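Local coordinates for protein Na-translocating NADH-quinone reductase subunit C NqrC (Shewanella oneidensis, PDB 4XHF) that carries a covalently bound flavin mononucleotide and forms the soluble, FMN-binding part of one subunit of a larger membrane-bound complex, at residues Pro69-Leu74 with Ala114-Val119; Ser131-Phe136 with Tyr146-Val151; Pro170-Phe175 with Ser218-Thr223; Phe197-Val202 with His212-Val217. All coordinates share one frame; numbering follows the deposited sequence.

Interaction 1: Pro69-Leu74 with Ala114-Val119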
loop_
_atom_site.group_PDB
_atom_site.type_symbol
_atom_site.label_atom_id
_atom_site.label_comp_id
_atom_site.label_asym_id
_atom_site.label_seq_id
_atom_site.Cartn_x
_atom_site.Cartn_y
_atom_site.Cartn_z
ATOM N N PRO A 69 4.100 -7.648 -11.525
ATOM C CA PRO A 69 4.850 -6.585 -10.851
ATOM C C PRO A 69 5.307 -5.509 -11.827
ATOM O O PRO A 69 5.692 -5.821 -12.954
ATOM C CB PRO A 69 6.052 -7.322 -10.244
ATOM C CG PRO A 69 5.665 -8.762 -10.225
ATOM C CD PRO A 69 4.779 -8.950 -11.412
ATOM N N LEU A 70 5.254 -4.256 -11.388
ATOM C CA LEU A 70 5.631 -3.126 -12.224
ATOM C C LEU A 70 6.427 -2.106 -11.435
ATOM O O LEU A 70 6.097 -1.801 -10.292
ATOM C CB LEU A 70 4.394 -2.446 -12.808
ATOM C CG LEU A 70 3.569 -3.233 -13.821
ATOM C CD1 LEU A 70 2.260 -2.520 -14.081
ATOM C CD2 LEU A 70 4.348 -3.401 -15.108
ATOM N N LEU A 71 7.479 -1.586 -12.056
ATOM C CA LEU A 71 8.186 -0.432 -11.530
ATOM C C LEU A 71 7.728 0.775 -12.335
ATOM O O LEU A 71 7.898 0.809 -13.552
ATOM C CB LEU A 71 9.701 -0.622 -11.624
ATOM C CG LEU A 71 10.568 0.447 -10.951
ATOM C CD1 LEU A 71 10.366 0.442 -9.439
ATOM C CD2 LEU A 71 12.037 0.248 -11.307
ATOM N N ILE A 72 7.133 1.753 -11.660
ATOM C CA ILE A 72 6.568 2.910 -12.341
ATOM C C ILE A 72 7.201 4.201 -11.846
ATOM O O ILE A 72 7.572 4.320 -10.679
ATOM C CB ILE A 72 5.031 2.985 -12.154
ATOM C CG1 ILE A 72 4.659 3.124 -10.675
ATOM C CG2 ILE A 72 4.368 1.754 -12.753
ATOM C CD1 ILE A 72 4.329 4.540 -10.258
ATOM N N ASN A 73 7.331 5.160 -12.756
ATOM C CA ASN A 73 7.792 6.494 -12.414
ATOM C C ASN A 73 6.654 7.293 -11.795
ATOM O O ASN A 73 5.637 7.540 -12.440
ATOM C CB ASN A 73 8.330 7.203 -13.654
ATOM C CG ASN A 73 8.981 8.528 -13.331
ATOM O OD1 ASN A 73 8.305 9.538 -13.144
ATOM N ND2 ASN A 73 10.305 8.533 -13.266
ATOM N N LEU A 74 6.829 7.691 -10.541
ATOM C CA LEU A 74 5.763 8.343 -9.791
ATOM C C LEU A 74 5.347 9.684 -10.390
ATOM O O LEU A 74 4.168 10.033 -10.377
ATOM C CB LEU A 74 6.196 8.535 -8.336
ATOM C CG LEU A 74 6.173 7.268 -7.478
ATOM C CD1 LEU A 74 6.949 7.475 -6.190
ATOM C CD2 LEU A 74 4.742 6.852 -7.174
ATOM N N ALA A 114 11.381 8.138 -3.155
ATOM C CA ALA A 114 11.960 7.520 -4.339
ATOM C C ALA A 114 11.273 8.046 -5.591
ATOM O O ALA A 114 10.118 8.464 -5.543
ATOM C CB ALA A 114 11.840 6.008 -4.265
ATOM N N ASN A 115 11.984 8.026 -6.712
ATOM C CA ASN A 115 11.407 8.456 -7.979
ATOM C C ASN A 115 10.475 7.392 -8.542
ATOM O O ASN A 115 9.458 7.711 -9.159
ATOM C CB ASN A 115 12.506 8.779 -8.991
ATOM C CG ASN A 115 13.320 9.997 -8.600
ATOM O OD1 ASN A 115 12.849 10.862 -7.861
ATOM N ND2 ASN A 115 14.547 10.073 -9.099
ATOM N N ASP A 116 10.832 6.129 -8.315
ATOM C CA ASP A 116 10.053 4.995 -8.804
ATOM C C ASP A 116 9.449 4.195 -7.658
ATOM O O ASP A 116 10.053 4.063 -6.593
ATOM C CB ASP A 116 10.921 4.067 -9.661
ATOM C CG ASP A 116 11.507 4.763 -10.874
ATOM O OD1 ASP A 116 10.975 5.819 -11.276
ATOM O OD2 ASP A 116 12.500 4.248 -11.429
ATOM N N ALA A 117 8.257 3.655 -7.893
ATOM C CA ALA A 117 7.594 2.781 -6.935
ATOM C C ALA A 117 7.257 1.447 -7.590
ATOM O O ALA A 117 6.952 1.391 -8.781
ATOM C CB ALA A 117 6.339 3.441 -6.398
ATOM N N ARG A 118 7.328 0.374 -6.809
ATOM C CA ARG A 118 6.932 -0.943 -7.285
ATOM C C ARG A 118 5.459 -1.166 -6.992
ATOM O O ARG A 118 5.034 -1.064 -5.845
ATOM C CB ARG A 118 7.773 -2.039 -6.634
ATOM C CG ARG A 118 7.320 -3.451 -6.979
ATOM C CD ARG A 118 8.210 -4.478 -6.312
ATOM N NE ARG A 118 8.262 -4.287 -4.867
ATOM C CZ ARG A 118 9.175 -4.832 -4.069
ATOM N NH1 ARG A 118 10.125 -5.607 -4.573
ATOM N NH2 ARG A 118 9.140 -4.596 -2.765
ATOM N N VAL A 119 4.694 -1.473 -8.033
ATOM C CA VAL A 119 3.264 -1.715 -7.896
ATOM C C VAL A 119 2.917 -3.067 -8.504
ATOM O O VAL A 119 3.721 -3.652 -9.228
ATOM C CB VAL A 119 2.430 -0.604 -8.571
ATOM C CG1 VAL A 119 2.718 0.737 -7.927
ATOM C CG2 VAL A 119 2.712 -0.541 -10.064
HETATM O O HOH W 1 13.078 7.077 -12.334
#
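Leu70 pairs with Val119 and Ile72 with Ala117 as the two hydrogen-bonded pairs of an antiparallel ladder, each pair exchanging two backbone bonds. Val119 N reaches Leu70 O at 2.7 Å, and Ile72 N reaches Ala117 O at 2.9 Å. One further rung lies past the end of strand 69-73, where Leu74 N donates to Asn115 O over 3.0 Å. Between the rungs the carbonyls also receive CA-H groups, as Leu70 O does from Arg118 CA.

Apolar contacts gather on the face carrying Leu70, Ile72, Ala117 and Val119. The Ile72 and Val119 side chains cross at about a right angle, their CG2 methyls 3.9 Å apart. Leu74 joins them from the end of the strand, setting its CD2 3.8 Å from Ala117 CB.

The other face mixes polar and apolar groups. Leu71, with CG anti to its backbone N (chi1 -173°), swings CD1 over to Asp116 CB at 3.7 Å. Water 1 donates to Asp116 OD1 at 2.7 Å and takes a weak bond from Asn73 ND2, while Asn73 OD1 is held by Thr76 N. Asp80 brings a second carboxylate close to Asp116 OD1, which would probably raise the affinity of the pair for a proton.

This is plain strand pairing within the large antiparallel sheet. Strand 79-80 borders strand 67-73 along its other side, and Leu71 is hydrogen-bonded there, backbone to backbone, with Asp80. Phe240 and, from helix 241-249, Phe243 cover the Ile72 and Val119 face.

Interaction 2: Ser131-Phe136 with Tyr146-Val151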
loop_
_atom_site.group_PDB
_atom_site.type_symbol
_atom_site.label_atom_id
_atom_site.label_comp_id
_atom_site.label_asym_id
_atom_site.label_seq_id
_atom_site.Cartn_x
_atom_site.Cartn_y
_atom_site.Cartn_z
ATOM N N SER A 131 -7.485 -5.872 -9.046
ATOM C CA SER A 131 -7.068 -4.758 -8.212
ATOM C C SER A 131 -5.646 -4.347 -8.555
ATOM O O SER A 131 -4.941 -5.052 -9.278
ATOM C CB SER A 131 -7.165 -5.122 -6.725
ATOM O OG SER A 131 -6.225 -6.122 -6.375
ATOM N N VAL A 132 -5.241 -3.191 -8.044
ATOM C CA VAL A 132 -3.857 -2.756 -8.123
ATOM C C VAL A 132 -3.353 -2.548 -6.702
ATOM O O VAL A 132 -3.919 -1.762 -5.942
ATOM C CB VAL A 132 -3.698 -1.460 -8.946
ATOM C CG1 VAL A 132 -2.225 -1.090 -9.083
ATOM C CG2 VAL A 132 -4.329 -1.620 -10.323
ATOM N N VAL A 133 -2.307 -3.282 -6.341
ATOM C CA VAL A 133 -1.724 -3.188 -5.011
ATOM C C VAL A 133 -0.522 -2.255 -5.051
ATOM O O VAL A 133 0.399 -2.453 -5.847
ATOM C CB VAL A 133 -1.298 -4.570 -4.480
ATOM C CG1 VAL A 133 -0.883 -4.474 -3.020
ATOM C CG2 VAL A 133 -2.431 -5.579 -4.650
ATOM N N VAL A 134 -0.542 -1.239 -4.192
ATOM C CA VAL A 134 0.540 -0.261 -4.128
ATOM C C VAL A 134 1.107 -0.168 -2.715
ATOM O O VAL A 134 0.377 -0.328 -1.738
ATOM C CB VAL A 134 0.068 1.140 -4.575
ATOM C CG1 VAL A 134 -0.469 1.090 -5.989
ATOM C CG2 VAL A 134 -0.990 1.692 -3.624
ATOM N N PRO A 135 2.418 0.090 -2.603
ATOM C CA PRO A 135 3.036 0.286 -1.291
ATOM C C PRO A 135 2.746 1.670 -0.726
ATOM O O PRO A 135 2.707 2.647 -1.473
ATOM C CB PRO A 135 4.527 0.121 -1.582
ATOM C CG PRO A 135 4.671 0.582 -2.990
ATOM C CD PRO A 135 3.414 0.142 -3.685
ATOM N N PHE A 136 2.541 1.745 0.583
ATOM C CA PHE A 136 2.407 3.026 1.252
ATOM C C PHE A 136 3.125 2.941 2.583
ATOM O O PHE A 136 3.240 1.866 3.172
ATOM C CB PHE A 136 0.936 3.398 1.452
ATOM C CG PHE A 136 0.286 2.695 2.600
ATOM C CD1 PHE A 136 0.035 1.337 2.542
ATOM C CD2 PHE A 136 -0.073 3.392 3.737
ATOM C CE1 PHE A 136 -0.566 0.687 3.595
ATOM C CE2 PHE A 136 -0.673 2.747 4.795
ATOM C CZ PHE A 136 -0.920 1.391 4.724
ATOM N N TYR A 146 4.894 0.636 7.509
ATOM C CA TYR A 146 4.911 0.176 6.120
ATOM C C TYR A 146 3.796 -0.819 5.835
ATOM O O TYR A 146 3.479 -1.664 6.670
ATOM C CB TYR A 146 6.251 -0.479 5.792
ATOM C CG TYR A 146 7.423 0.461 5.833
ATOM C CD1 TYR A 146 7.964 0.876 7.041
ATOM C CD2 TYR A 146 8.001 0.921 4.662
ATOM C CE1 TYR A 146 9.040 1.733 7.079
ATOM C CE2 TYR A 146 9.076 1.775 4.688
ATOM C CZ TYR A 146 9.594 2.179 5.898
ATOM O OH TYR A 146 10.671 3.035 5.920
ATOM N N GLY A 147 3.227 -0.740 4.637
ATOM C CA GLY A 147 2.166 -1.647 4.249
ATOM C C GLY A 147 1.819 -1.576 2.776
ATOM O O GLY A 147 2.534 -0.959 1.985
ATOM N N TYR A 148 0.713 -2.222 2.417
ATOM C CA TYR A 148 0.205 -2.220 1.050
ATOM C C TYR A 148 -1.301 -1.977 1.053
ATOM O O TYR A 148 -2.004 -2.422 1.963
ATOM C CB TYR A 148 0.520 -3.547 0.345
ATOM C CG TYR A 148 1.997 -3.812 0.149
ATOM C CD1 TYR A 148 2.659 -3.375 -0.990
ATOM C CD2 TYR A 148 2.729 -4.503 1.105
ATOM C CE1 TYR A 148 4.009 -3.616 -1.170
ATOM C CE2 TYR A 148 4.079 -4.750 0.934
ATOM C CZ TYR A 148 4.714 -4.304 -0.205
ATOM O OH TYR A 148 6.056 -4.545 -0.380
ATOM N N VAL A 149 -1.779 -1.257 0.041
ATOM C CA VAL A 149 -3.209 -1.058 -0.178
ATOM C C VAL A 149 -3.610 -1.555 -1.561
ATOM O O VAL A 149 -3.049 -1.129 -2.572
ATOM C CB VAL A 149 -3.611 0.422 -0.054
ATOM C CG1 VAL A 149 -5.111 0.596 -0.270
ATOM C CG2 VAL A 149 -3.211 0.966 1.297
ATOM N N ALA A 150 -4.584 -2.459 -1.592
ATOM C CA ALA A 150 -5.160 -2.939 -2.839
ATOM C C ALA A 150 -6.409 -2.130 -3.150
ATOM O O ALA A 150 -7.307 -2.031 -2.316
ATOM C CB ALA A 150 -5.491 -4.417 -2.743
ATOM N N VAL A 151 -6.456 -1.547 -4.344
ATOM C CA VAL A 151 -7.600 -0.746 -4.761
ATOM C C VAL A 151 -8.259 -1.385 -5.978
ATOM O O VAL A 151 -7.582 -1.959 -6.827
ATOM C CB VAL A 151 -7.186 0.711 -5.084
ATOM C CG1 VAL A 151 -6.669 1.403 -3.835
ATOM C CG2 VAL A 151 -6.134 0.756 -6.182
#
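Val134 O is gripped by two groups of the opposite strand: the N-H of Val149, at 2.9 Å from N to O, and the CA-H of Tyr148, 3.4 Å from CA to O. The N-H arrives nearly in line with the carbonyl and its bond is almost straight (168°). Val149 O repays it by accepting Val134 N. Val132 with Val151 and Phe136 with Gly147 exchange bonds in the same way, giving six in all, although Phe136 N stands above the carbonyl plane of Gly147 O, 41° out of it.

Pro135 faces Tyr148 in a non-hydrogen-bonded pair, so its missing N-H costs this ladder nothing. Its CB lies 3.8 Å from Tyr148 CE1, and its CA approaches the same ring obliquely. Val133 works on the same face: CG1 meets Tyr148 CB at 3.8 Å, and CG2 meets Ala150 CB at the same distance.

On the other face, Phe136 places CG between its backbone N and carbonyl carbon (chi1 79°), which turns the ring back across the partner strand. Val149 CG2 sits over one ring face, 3.5 Å from Phe136 CD1. Tyr148 N lies at the ring edge, 3.4 Å from Phe136 CE1. The ring can come down onto this backbone because Gly147 has no side chain.

The two strands form a beta hairpin near the centre of the chain, with helix 29-48 against Val133 and Ala150, and Phe240 against Val134. In such apolar surroundings the paired backbone bonds satisfy the polar groups between the strands, while valine methyls and aromatic rings supply the rest of the adhesion.

Interaction 3: Pro170-Phe175 with Ser218-Thr223. With FMN (flavin mononucleotide), chain E.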
loop_
_atom_site.group_PDB
_atom_site.type_symbol
_atom_site.label_atom_id
_atom_site.label_comp_id
_atom_site.label_asym_id
_atom_site.label_seq_id
_atom_site.Cartn_x
_atom_site.Cartn_y
_atom_site.Cartn_z
ATOM N N PRO A 170 3.938 -1.320 21.636
ATOM C CA PRO A 170 3.089 -2.513 21.751
ATOM C C PRO A 170 2.005 -2.340 22.807
ATOM O O PRO A 170 2.280 -1.792 23.875
ATOM C CB PRO A 170 4.072 -3.617 22.157
ATOM C CG PRO A 170 5.405 -3.123 21.753
ATOM C CD PRO A 170 5.352 -1.634 21.909
ATOM N N GLY A 171 0.796 -2.806 22.511
ATOM C CA GLY A 171 -0.326 -2.658 23.420
ATOM C C GLY A 171 -1.125 -1.398 23.144
ATOM O O GLY A 171 -2.266 -1.269 23.591
ATOM N N ILE A 172 -0.519 -0.468 22.409
ATOM C CA ILE A 172 -1.190 0.768 22.018
ATOM C C ILE A 172 -1.254 0.898 20.495
ATOM O O ILE A 172 -2.312 0.715 19.895
ATOM C CB ILE A 172 -0.479 2.014 22.597
ATOM C CG1 ILE A 172 -0.242 1.865 24.103
ATOM C CG2 ILE A 172 -1.293 3.261 22.321
ATOM C CD1 ILE A 172 -1.508 1.834 24.945
ATOM N N GLY A 173 -0.117 1.205 19.876
ATOM C CA GLY A 173 -0.071 1.502 18.455
ATOM C C GLY A 173 0.189 0.310 17.552
ATOM O O GLY A 173 0.286 0.467 16.335
ATOM N N ASP A 174 0.297 -0.881 18.133
ATOM C CA ASP A 174 0.610 -2.079 17.356
ATOM C C ASP A 174 -0.644 -2.741 16.792
ATOM O O ASP A 174 -0.590 -3.860 16.285
ATOM C CB ASP A 174 1.386 -3.082 18.212
ATOM C CG ASP A 174 0.531 -3.714 19.292
ATOM O OD1 ASP A 174 0.810 -4.874 19.665
ATOM O OD2 ASP A 174 -0.416 -3.054 19.770
ATOM N N PHE A 175 -1.772 -2.044 16.881
ATOM C CA PHE A 175 -3.019 -2.533 16.308
ATOM C C PHE A 175 -2.953 -2.573 14.788
ATOM O O PHE A 175 -3.691 -3.320 14.147
ATOM C CB PHE A 175 -4.190 -1.650 16.741
ATOM C CG PHE A 175 -4.140 -0.257 16.174
ATOM C CD1 PHE A 175 -4.698 0.023 14.939
ATOM C CD2 PHE A 175 -3.539 0.772 16.878
ATOM C CE1 PHE A 175 -4.654 1.297 14.417
ATOM C CE2 PHE A 175 -3.493 2.050 16.361
ATOM C CZ PHE A 175 -4.051 2.314 15.127
ATOM N N SER A 218 -9.231 3.439 20.209
ATOM C CA SER A 218 -9.185 4.356 21.345
ATOM C C SER A 218 -7.947 4.094 22.196
ATOM O O SER A 218 -7.579 2.942 22.431
ATOM C CB SER A 218 -10.454 4.225 22.192
ATOM O OG SER A 218 -10.638 5.359 23.020
ATOM N N GLY A 219 -7.301 5.170 22.636
ATOM C CA GLY A 219 -6.055 5.073 23.374
ATOM C C GLY A 219 -4.852 5.048 22.450
ATOM O O GLY A 219 -3.711 5.158 22.900
ATOM N N ALA A 220 -5.112 4.899 21.152
ATOM C CA ALA A 220 -4.059 4.863 20.142
ATOM C C ALA A 220 -4.489 5.633 18.896
ATOM O O ALA A 220 -4.422 5.117 17.780
ATOM C CB ALA A 220 -3.720 3.429 19.786
ATOM N N THR A 221 -4.925 6.870 19.098
ATOM C CA THR A 221 -5.464 7.681 18.014
ATOM C C THR A 221 -4.364 8.255 17.124
ATOM O O THR A 221 -4.536 8.371 15.912
ATOM C CB THR A 221 -6.319 8.835 18.572
ATOM O OG1 THR A 221 -7.337 8.302 19.427
ATOM C CG2 THR A 221 -6.977 9.623 17.447
ATOM N N MET A 222 -3.232 8.606 17.726
ATOM C CA MET A 222 -2.160 9.278 17.000
ATOM C C MET A 222 -1.542 8.369 15.940
ATOM O O MET A 222 -1.165 8.829 14.863
ATOM C CB MET A 222 -1.084 9.762 17.973
ATOM C CG MET A 222 -1.539 10.902 18.874
ATOM S SD MET A 222 -1.949 12.407 17.963
ATOM C CE MET A 222 -0.337 12.897 17.359
ATOM N N THR A 223 -1.438 7.080 16.250
ATOM C CA THR A 223 -0.952 6.102 15.285
ATOM C C THR A 223 -1.894 6.045 14.090
ATOM O O THR A 223 -1.456 6.040 12.940
ATOM C CB THR A 223 -0.827 4.699 15.916
ATOM O OG1 THR A 223 0.247 4.700 16.860
ATOM C CG2 THR A 223 -0.548 3.631 14.861
HETATM N N1 FMN E . -0.800 6.570 21.092
HETATM C C2 FMN E . -0.681 6.156 19.705
HETATM O O2 FMN E . -1.493 6.457 18.928
HETATM N N3 FMN E . 0.472 5.350 19.290
HETATM C C4 FMN E . 1.460 4.994 20.231
HETATM O O4 FMN E . 2.388 4.352 19.894
HETATM C C4A FMN E . 1.343 5.436 21.665
HETATM N N5 FMN E . 2.333 5.088 22.616
HETATM C C5A FMN E . 2.188 5.530 23.996
HETATM C C6 FMN E . 3.175 5.180 24.930
HETATM C C7 FMN E . 3.124 5.639 26.225
HETATM C C7M FMN E . 4.246 5.285 27.174
HETATM C C8 FMN E . 2.033 6.406 26.641
HETATM C C8M FMN E . 2.011 7.114 28.028
HETATM C C9 FMN E . 0.974 6.703 25.715
HETATM C C9A FMN E . 1.064 6.303 24.377
HETATM N N10 FMN E . 0.051 6.661 23.392
HETATM C C10 FMN E . 0.210 6.204 22.033
HETATM C "C1'" FMN E . -1.170 7.474 23.755
HETATM C "C2'" FMN E . -1.148 8.846 23.107
HETATM O "O2'" FMN E . -0.328 9.685 23.867
HETATM C "C3'" FMN E . -2.553 9.445 23.064
HETATM O "O3'" FMN E . -3.059 9.483 24.368
HETATM C "C4'" FMN E . -3.489 8.625 22.152
HETATM O "O4'" FMN E . -2.920 8.490 20.880
HETATM C "C5'" FMN E . -4.852 9.304 21.998
HETATM O "O5'" FMN E . -5.749 8.344 21.490
HETATM P P FMN E . -7.185 8.815 20.966
HETATM O O1P FMN E . -7.301 10.410 21.013
HETATM O O2P FMN E . -8.336 8.163 21.863
#
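Ile172 and Ala220 meet beside the flavin of FMN. Ile172 CG2 lies 3.5 Å from Ala220 CB and also over the face of the flavin, 3.3 Å from FMN C10. It gets there by standing anti to the backbone N of Ile172.

The 218-223 side holds FMN far more firmly. Thr221 OG1 is joined covalently to FMN P at 1.6 Å, making a phosphoester link. Gly219 N donates to the phosphate oxygen FMN O2P, and Thr221 N to FMN O5' at 2.9 Å. Met222 N donates to FMN O4' at 3.2 Å, and Thr223 N to FMN O2 at 2.8 Å. FMN N3 points its N-H at Thr223 OG1, but the modelled separation is doubtfully short.

Behind this shell, Glu168 OE1 is hydrogen-bonded to Thr223 OG1, which probably helps set that hydroxyl's rotation. Phe175 backs the site: its CE2 touches Ala220 O at 3.5 Å and Thr223 CG2 at 3.7 Å, and the ring of Trp181 meets it edge-to-face.

Ala220 is the N-cap of helix 221-234, whose first three amides all donate to FMN; this end would probably draw electron density toward flavin O2. The ester makes attachment covalent, not dependent on hydrogen bonds alone.

Interaction 4: Phe197-Val202 with His212-Val217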
loop_
_atom_site.group_PDB
_atom_site.type_symbol
_atom_site.label_atom_id
_atom_site.label_comp_id
_atom_site.label_asym_id
_atom_site.label_seq_id
_atom_site.Cartn_x
_atom_site.Cartn_y
_atom_site.Cartn_z
ATOM N N PHE A 197 -9.295 13.315 -1.442
ATOM C CA PHE A 197 -9.077 12.302 -0.417
ATOM C C PHE A 197 -10.000 12.557 0.773
ATOM O O PHE A 197 -10.068 13.679 1.276
ATOM C CB PHE A 197 -7.614 12.305 0.024
ATOM C CG PHE A 197 -7.267 11.209 0.982
ATOM C CD1 PHE A 197 -6.877 9.967 0.520
ATOM C CD2 PHE A 197 -7.324 11.424 2.347
ATOM C CE1 PHE A 197 -6.554 8.958 1.400
ATOM C CE2 PHE A 197 -7.003 10.420 3.233
ATOM C CZ PHE A 197 -6.616 9.184 2.759
ATOM N N ALA A 198 -10.701 11.515 1.220
ATOM C CA ALA A 198 -11.802 11.685 2.168
ATOM C C ALA A 198 -11.739 10.750 3.376
ATOM O O ALA A 198 -12.528 10.897 4.311
ATOM C CB ALA A 198 -13.129 11.492 1.442
ATOM N N MET A 199 -10.819 9.789 3.365
ATOM C CA MET A 199 -10.716 8.831 4.465
ATOM C C MET A 199 -10.377 9.525 5.782
ATOM O O MET A 199 -9.427 10.303 5.857
ATOM C CB MET A 199 -9.662 7.764 4.163
ATOM C CG MET A 199 -10.021 6.819 3.030
ATOM S SD MET A 199 -11.452 5.768 3.346
ATOM C CE MET A 199 -10.917 4.817 4.765
ATOM N N ARG A 200 -11.169 9.234 6.811
ATOM C CA ARG A 200 -10.946 9.768 8.151
ATOM C C ARG A 200 -11.146 8.667 9.183
ATOM O O ARG A 200 -12.120 7.917 9.110
ATOM C CB ARG A 200 -11.899 10.930 8.445
ATOM C CG ARG A 200 -11.790 12.102 7.487
ATOM C CD ARG A 200 -10.486 12.854 7.663
ATOM N NE ARG A 200 -10.372 13.969 6.726
ATOM C CZ ARG A 200 -9.902 13.871 5.484
ATOM N NH1 ARG A 200 -9.491 12.704 5.004
ATOM N NH2 ARG A 200 -9.844 14.951 4.716
ATOM N N LEU A 201 -10.227 8.564 10.139
ATOM C CA LEU A 201 -10.404 7.633 11.247
ATOM C C LEU A 201 -11.339 8.244 12.284
ATOM O O LEU A 201 -11.147 9.382 12.713
ATOM C CB LEU A 201 -9.062 7.265 11.878
ATOM C CG LEU A 201 -8.474 5.963 11.332
ATOM C CD1 LEU A 201 -7.988 6.144 9.902
ATOM C CD2 LEU A 201 -7.357 5.469 12.225
ATOM N N VAL A 202 -12.350 7.473 12.673
ATOM C CA VAL A 202 -13.455 7.975 13.481
ATOM C C VAL A 202 -13.506 7.291 14.838
ATOM O O VAL A 202 -13.336 6.076 14.939
ATOM C CB VAL A 202 -14.804 7.764 12.762
ATOM C CG1 VAL A 202 -15.959 8.314 13.588
ATOM C CG2 VAL A 202 -14.777 8.408 11.385
ATOM N N HIS A 212 -16.247 6.452 4.070
ATOM C CA HIS A 212 -14.960 7.132 4.212
ATOM C C HIS A 212 -14.426 7.042 5.640
ATOM O O HIS A 212 -13.446 7.703 5.981
ATOM C CB HIS A 212 -15.081 8.603 3.808
ATOM C CG HIS A 212 -15.562 8.808 2.407
ATOM N ND1 HIS A 212 -14.866 8.357 1.307
ATOM C CD2 HIS A 212 -16.668 9.423 1.926
ATOM C CE1 HIS A 212 -15.526 8.679 0.209
ATOM N NE2 HIS A 212 -16.622 9.327 0.558
ATOM N N GLY A 213 -15.071 6.224 6.466
ATOM C CA GLY A 213 -14.719 6.118 7.872
ATOM C C GLY A 213 -14.110 4.781 8.250
ATOM O O GLY A 213 -14.517 3.740 7.740
ATOM N N VAL A 214 -13.124 4.823 9.143
ATOM C CA VAL A 214 -12.530 3.617 9.719
ATOM C C VAL A 214 -12.420 3.793 11.225
ATOM O O VAL A 214 -12.064 4.870 11.702
ATOM C CB VAL A 214 -11.131 3.317 9.140
ATOM C CG1 VAL A 214 -10.618 1.975 9.656
ATOM C CG2 VAL A 214 -11.167 3.326 7.625
ATOM N N ASP A 215 -12.715 2.733 11.970
ATOM C CA ASP A 215 -12.694 2.803 13.424
ATOM C C ASP A 215 -11.304 3.134 13.950
ATOM O O ASP A 215 -10.337 2.422 13.679
ATOM C CB ASP A 215 -13.165 1.484 14.040
ATOM C CG ASP A 215 -14.651 1.255 13.862
ATOM O OD1 ASP A 215 -15.439 1.866 14.614
ATOM O OD2 ASP A 215 -15.030 0.453 12.984
ATOM N N ALA A 216 -11.211 4.230 14.695
ATOM C CA ALA A 216 -10.003 4.539 15.439
ATOM C C ALA A 216 -9.900 3.584 16.618
ATOM O O ALA A 216 -10.916 3.168 17.173
ATOM C CB ALA A 216 -10.021 5.979 15.915
ATOM N N VAL A 217 -8.677 3.226 16.986
ATOM C CA VAL A 217 -8.449 2.400 18.164
ATOM C C VAL A 217 -8.213 3.311 19.362
ATOM O O VAL A 217 -7.136 3.890 19.507
ATOM C CB VAL A 217 -7.257 1.452 17.959
ATOM C CG1 VAL A 217 -6.972 0.657 19.225
ATOM C CG2 VAL A 217 -7.540 0.515 16.801
HETATM O O HOH W 2 -15.077 4.403 15.983
#
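A small parallel two-stranded sheet within the FMN-binding domain joins strand 200-202 to strand 213-215, with Arg200, Leu201 and Val202 paired to Gly213, Val214 and Asp215. The strands twist strongly, with 43° between their axes. As in parallel pairing generally, one residue bonds to two partners: Arg200 N donates to His212 O at 2.9 Å, and Arg200 O receives the longer bond from Val214 N, 3.3 Å. Val202 then repeats the pattern, its N reaching Val214 O at 2.8 Å and its O accepting Ala216 N.

At the start of the pairing Ala198 CB sits over one face of the His212 imidazole in a CH-pi contact, 3.8 Å from the ring centroid and 17° off the normal. Gln189 O holds His212 ND1, which limits how the ring can turn.

Met199 folds its chain at chi2 and chi3 so that SD and CE curl back to the partner segment. Its CE presses on Val214 CG2 at 3.2 Å, tighter than usual carbon contact, and Trp185 touches both residues. Farther along, Leu201 CB lies 4.3 Å from Ala216 CB, and Trp181 packs on Leu201.

Neighbouring elements steady both strands. Gln228 of helix 221-234 accepts a bond from Leu201 N, and Trp181 NE1 donates to Asp215 O. Asp215 OD1 takes the backbone N of Val206, in the connection between the strands, and also a water: water 2 bridges the segments by donating to Asp215 OD1 and, over 2.6 Å, to Val202 O.

In the fold
Interactions 1 and 2 belong to one antiparallel sheet and touch where strands 113-123 and 129-139 lie side by side: Val119 CG1 packs on Val134 CG1. Both are buried, but interaction 2 lies near the chain's centre and is almost wholly apolar outside its backbone, whereas interaction 1 keeps a polar, hydrated patch. Interactions 3 and 4 stand on the far side from interaction 1. Interaction 4, partly buried and parallel, is nested within the loop closed by interaction 3, and Phe175 meets Val217 between them. Strand 213-215 leads on along the chain into helix 221-234, where the cofactor, rather than strand pairing, takes up the first amides.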